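Local coordinates for ArsC family reductase (PDB 1RW1), which is of unproven function but probably acts as a glutathione-dependent thiol reductase, at residues Y2-I7 against K90-E95. Sequence-based numbering, arbitrary orientation. Where two conformers were deposited one is given.
Sequences YVLYGI and KRPVLE
Tyr5 and Glu95 meet across two antiparallel strands of the thioredoxin fold, 2-6 and 93-95, which run with their directions 166° apart. The phenol of Tyr5 passes Val93 with its edge toward the carbonyl O and reaches diagonally to the carboxylate of Glu95, donating from OH to OE1; the 2.4 Å modelled between Tyr5 OH and Glu95 OE1 is doubtful, because Glu95 has two conformers. With CG of Tyr5 anti to its carbonyl carbon (chi1 -63°), the ring slants back along its own strand toward Glu95, its plane 73° from that of the carboxylate. The hydroxyl is also hydrogen-bonded to His41 NE2. Glu95 OE2 turns instead to a salt bridge with Arg44 and a hydrogen bond from Trp45, whose ring also meets that of Tyr5 edge-to-face.

Beneath this network the backbones are joined by four hydrogen bonds, a reciprocal pair at Val3 and Glu95 and another at Tyr5 and Val93. Leu4 and Leu94 form the non-hydrogen-bonded pair between them and send their side chains to the other face of the sheet, where CD1 of Leu4 sits 4.0 Å from CD1 of Leu94. The same Leu4 CD1 presses on the Pro92 ring, 3.5 Å from CB, and helices 11-22 and 106-113 cover this apolar cluster.

The peptide bond before Pro92 is cis, as at the corresponding proline of thioredoxin-fold proteins. Just ahead of it, one water donates to both Tyr5 O and Lys90 O, at the end of the strand pairing, where Tyr5 O also accepts from Val93 N. Arg91 bends at its third torsion and lays one guanidinium face against Ile7, whose CD1 is centred 3.6 Å from CZ; the Arg91 side chain also touches Cys10.

Arg44 would be expected to stabilise negative charge on Glu95.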
ATOM      1  N   TYR A   2      -8.451  11.449  -5.457  1.00  9.84           N
ATOM      2  CA  TYR A   2      -8.153  10.160  -4.857  1.00  8.77           C
ATOM      3  C   TYR A   2      -6.970   9.537  -5.601  1.00  7.56           C
ATOM      4  O   TYR A   2      -6.846   9.679  -6.827  1.00  8.65           O
ATOM      5  CB  TYR A   2      -9.361   9.258  -5.001  1.00  9.75           C
ATOM      6  CG  TYR A   2     -10.594   9.791  -4.308  1.00 12.15           C
ATOM      7  CD1 TYR A   2     -10.536  10.292  -3.015  1.00 17.60           C
ATOM      8  CD2 TYR A   2     -11.832   9.796  -4.943  1.00 15.14           C
ATOM      9  CE1 TYR A   2     -11.664  10.773  -2.377  1.00 19.30           C
ATOM     10  CE2 TYR A   2     -12.972  10.265  -4.308  1.00 17.70           C
ATOM     11  CZ  TYR A   2     -12.877  10.746  -3.025  1.00 17.55           C
ATOM     12  OH  TYR A   2     -14.006  11.217  -2.399  1.00 20.93           O
ATOM     13  N   VAL A   3      -6.131   8.828  -4.858  1.00  7.11           N
ATOM     14  CA  VAL A   3      -4.927   8.221  -5.442  1.00  6.61           C
ATOM     15  C   VAL A   3      -4.818   6.780  -4.945  1.00  6.46           C
ATOM     16  O   VAL A   3      -4.856   6.524  -3.737  1.00  7.31           O
ATOM     17  CB  VAL A   3      -3.632   8.991  -5.081  1.00  7.85           C
ATOM     18  CG1 VAL A   3      -2.461   8.395  -5.840  1.00  7.98           C
ATOM     19  CG2 VAL A   3      -3.792  10.475  -5.393  1.00  9.28           C
ATOM     20  N   LEU A   4      -4.703   5.848  -5.891  1.00  6.38           N
ATOM     21  CA  LEU A   4      -4.556   4.432  -5.619  1.00  6.16           C
ATOM     22  C   LEU A   4      -3.107   4.043  -5.902  1.00  5.95           C
ATOM     23  O   LEU A   4      -2.614   4.271  -7.003  1.00  7.55           O
ATOM     24  CB  LEU A   4      -5.501   3.641  -6.530  1.00  6.59           C
ATOM     25  CG  LEU A   4      -5.634   2.154  -6.173  1.00  7.55           C
ATOM     26  CD1 LEU A   4      -6.426   1.966  -4.882  1.00  8.05           C
ATOM     27  CD2 LEU A   4      -6.291   1.414  -7.323  1.00  8.47           C
ATOM     28  N   TYR A   5      -2.456   3.406  -4.938  1.00  5.41           N
ATOM     29  CA  TYR A   5      -1.046   3.039  -5.019  1.00  5.72           C
ATOM     30  C   TYR A   5      -0.913   1.528  -5.080  1.00  5.41           C
ATOM     31  O   TYR A   5      -1.474   0.806  -4.243  1.00  6.31           O
ATOM     32  CB  TYR A   5      -0.300   3.521  -3.771  1.00  5.88           C
ATOM     33  CG  TYR A   5      -0.275   5.013  -3.564  1.00  5.66           C
ATOM     34  CD1 TYR A   5      -1.346   5.681  -3.031  1.00  6.64           C
ATOM     35  CD2 TYR A   5       0.842   5.749  -3.903  1.00  6.39           C
ATOM     36  CE1 TYR A   5      -1.310   7.048  -2.826  1.00  7.30           C
ATOM     37  CE2 TYR A   5       0.894   7.118  -3.710  1.00  7.19           C
ATOM     38  CZ  TYR A   5      -0.191   7.769  -3.161  1.00  7.37           C
ATOM     39  OH  TYR A   5      -0.147   9.129  -2.957  1.00  9.15           O
ATOM     40  N   GLY A   6      -0.121   1.048  -6.033  1.00  5.78           N
ATOM     41  CA  GLY A   6       0.158  -0.373  -6.142  1.00  5.98           C
ATOM     42  C   GLY A   6       0.790  -0.688  -7.481  1.00  5.64           C
ATOM     43  O   GLY A   6       1.630   0.058  -7.978  1.00  6.59           O
ATOM     44  N   ILE A   7       0.393  -1.818  -8.073  1.00  5.88           N
ATOM     45  CA  ILE A   7       0.886  -2.280  -9.366  1.00  6.39           C
ATOM     46  C   ILE A   7      -0.294  -2.797 -10.184  1.00  6.25           C
ATOM     47  O   ILE A   7      -1.411  -2.901  -9.686  1.00  7.32           O
ATOM     48  CB  ILE A   7       1.975  -3.391  -9.192  1.00  6.44           C
ATOM     49  CG1 ILE A   7       1.359  -4.674  -8.612  1.00  7.40           C
ATOM     50  CG2 ILE A   7       3.136  -2.885  -8.359  1.00  8.05           C
ATOM     51  CD1 ILE A   7       2.304  -5.871  -8.627  1.00  8.96           C
ATOM     52  N   LYS A  90       1.987  -3.362   1.352  1.00  5.62           N
ATOM     53  CA  LYS A  90       0.656  -3.923   1.201  1.00  5.76           C
ATOM     54  C   LYS A  90      -0.125  -3.131   0.148  1.00  5.62           C
ATOM     55  O   LYS A  90      -0.017  -1.910   0.057  1.00  6.43           O
ATOM     56  CB  LYS A  90      -0.084  -3.897   2.533  1.00  7.56           C
ATOM     57  CG  LYS A  90       0.247  -5.047   3.446  1.00 11.34           C
ATOM     58  CD  LYS A  90      -0.939  -5.482   4.299  1.00 14.84           C
ATOM     59  CE  LYS A  90      -0.541  -6.486   5.380  1.00 16.31           C
ATOM     60  NZ  LYS A  90       0.366  -5.859   6.346  1.00 16.28           N
ATOM     61  N   ARG A  91      -0.933  -3.856  -0.612  1.00  5.74           N
ATOM     62  CA  ARG A  91      -1.723  -3.274  -1.710  1.00  6.02           C
ATOM     63  C   ARG A  91      -3.220  -3.430  -1.413  1.00  6.09           C
ATOM     64  O   ARG A  91      -3.647  -4.460  -0.858  1.00  7.40           O
ATOM     65  CB  ARG A  91      -1.341  -3.867  -3.051  1.00  6.60           C
ATOM     66  CG  ARG A  91       0.097  -3.568  -3.426  1.00  6.00           C
ATOM     67  CD  ARG A  91       0.430  -3.996  -4.823  1.00  6.53           C
ATOM     68  NE  ARG A  91       0.421  -5.431  -5.044  1.00  7.19           N
ATOM     69  CZ  ARG A  91       1.504  -6.194  -5.089  1.00  7.39           C
ATOM     70  NH1 ARG A  91       2.714  -5.720  -4.841  1.00  7.98           N
ATOM     71  NH2 ARG A  91       1.360  -7.467  -5.406  1.00  8.83           N
ATOM     72  N   PRO A  92      -4.016  -2.558  -2.024  1.00  6.42           N
ATOM     73  CA  PRO A  92      -3.638  -1.191  -2.373  1.00  5.96           C
ATOM     74  C   PRO A  92      -3.372  -0.316  -1.180  1.00  5.80           C
ATOM     75  O   PRO A  92      -3.635  -0.711  -0.049  1.00  6.84           O
ATOM     76  CB  PRO A  92      -4.890  -0.661  -3.120  1.00  7.47           C
ATOM     77  CG  PRO A  92      -5.849  -1.815  -3.207  1.00  7.43           C
ATOM     78  CD  PRO A  92      -5.474  -2.698  -2.058  1.00  7.36           C
ATOM     79  N   VAL A  93      -2.893   0.897  -1.443  1.00  5.94           N
ATOM     80  CA  VAL A  93      -3.127   2.027  -0.543  1.00  6.17           C
ATOM     81  C   VAL A  93      -4.015   2.984  -1.310  1.00  5.94           C
ATOM     82  O   VAL A  93      -3.769   3.261  -2.488  1.00  6.57           O
ATOM     83  CB  VAL A  93      -1.838   2.706  -0.061  1.00  6.89           C
ATOM     84  CG1 VAL A  93      -2.161   3.894   0.825  1.00  8.26           C
ATOM     85  CG2 VAL A  93      -0.958   1.720   0.673  1.00  8.54           C
ATOM     86  N   LEU A  94      -5.068   3.484  -0.672  1.00  6.85           N
ATOM     87  CA  LEU A  94      -5.992   4.419  -1.304  1.00  6.91           C
ATOM     88  C   LEU A  94      -6.029   5.676  -0.460  1.00  7.43           C
ATOM     89  O   LEU A  94      -6.431   5.630   0.711  1.00  8.62           O
ATOM     90  CB  LEU A  94      -7.381   3.818  -1.414  1.00  7.56           C
ATOM     91  CG  LEU A  94      -8.478   4.749  -1.954  1.00  8.77           C
ATOM     92  CD1 LEU A  94      -8.189   5.251  -3.367  1.00  9.61           C
ATOM     93  CD2 LEU A  94      -9.819   4.026  -1.923  1.00 11.20           C
ATOM     94  N   GLU A  95      -5.602   6.795  -1.050  1.00  8.05           N
ATOM     95  CA  GLU A  95      -5.614   8.108  -0.409  1.00  8.67           C
ATOM     96  C   GLU A  95      -6.931   8.799  -0.693  1.00  9.25           C
ATOM     97  O   GLU A  95      -7.309   8.986  -1.838  1.00 10.45           O
ATOM     98  CB  GLU A  95      -4.392   8.904  -0.838  0.50 10.57           C
ATOM     99  CG  GLU A  95      -3.137   8.340  -0.181  0.50 10.99           C
ATOM    100  CD  GLU A  95      -1.910   9.134  -0.501  0.50 10.77           C
ATOM    101  OE1 GLU A  95      -1.922   9.892  -1.494  0.50 10.93           O
ATOM    102  OE2 GLU A  95      -0.937   9.006   0.255  0.50  6.56           O
TER
HETATM  103  O   HOH W   1       0.460  -0.233  -2.199  1.00  7.10           O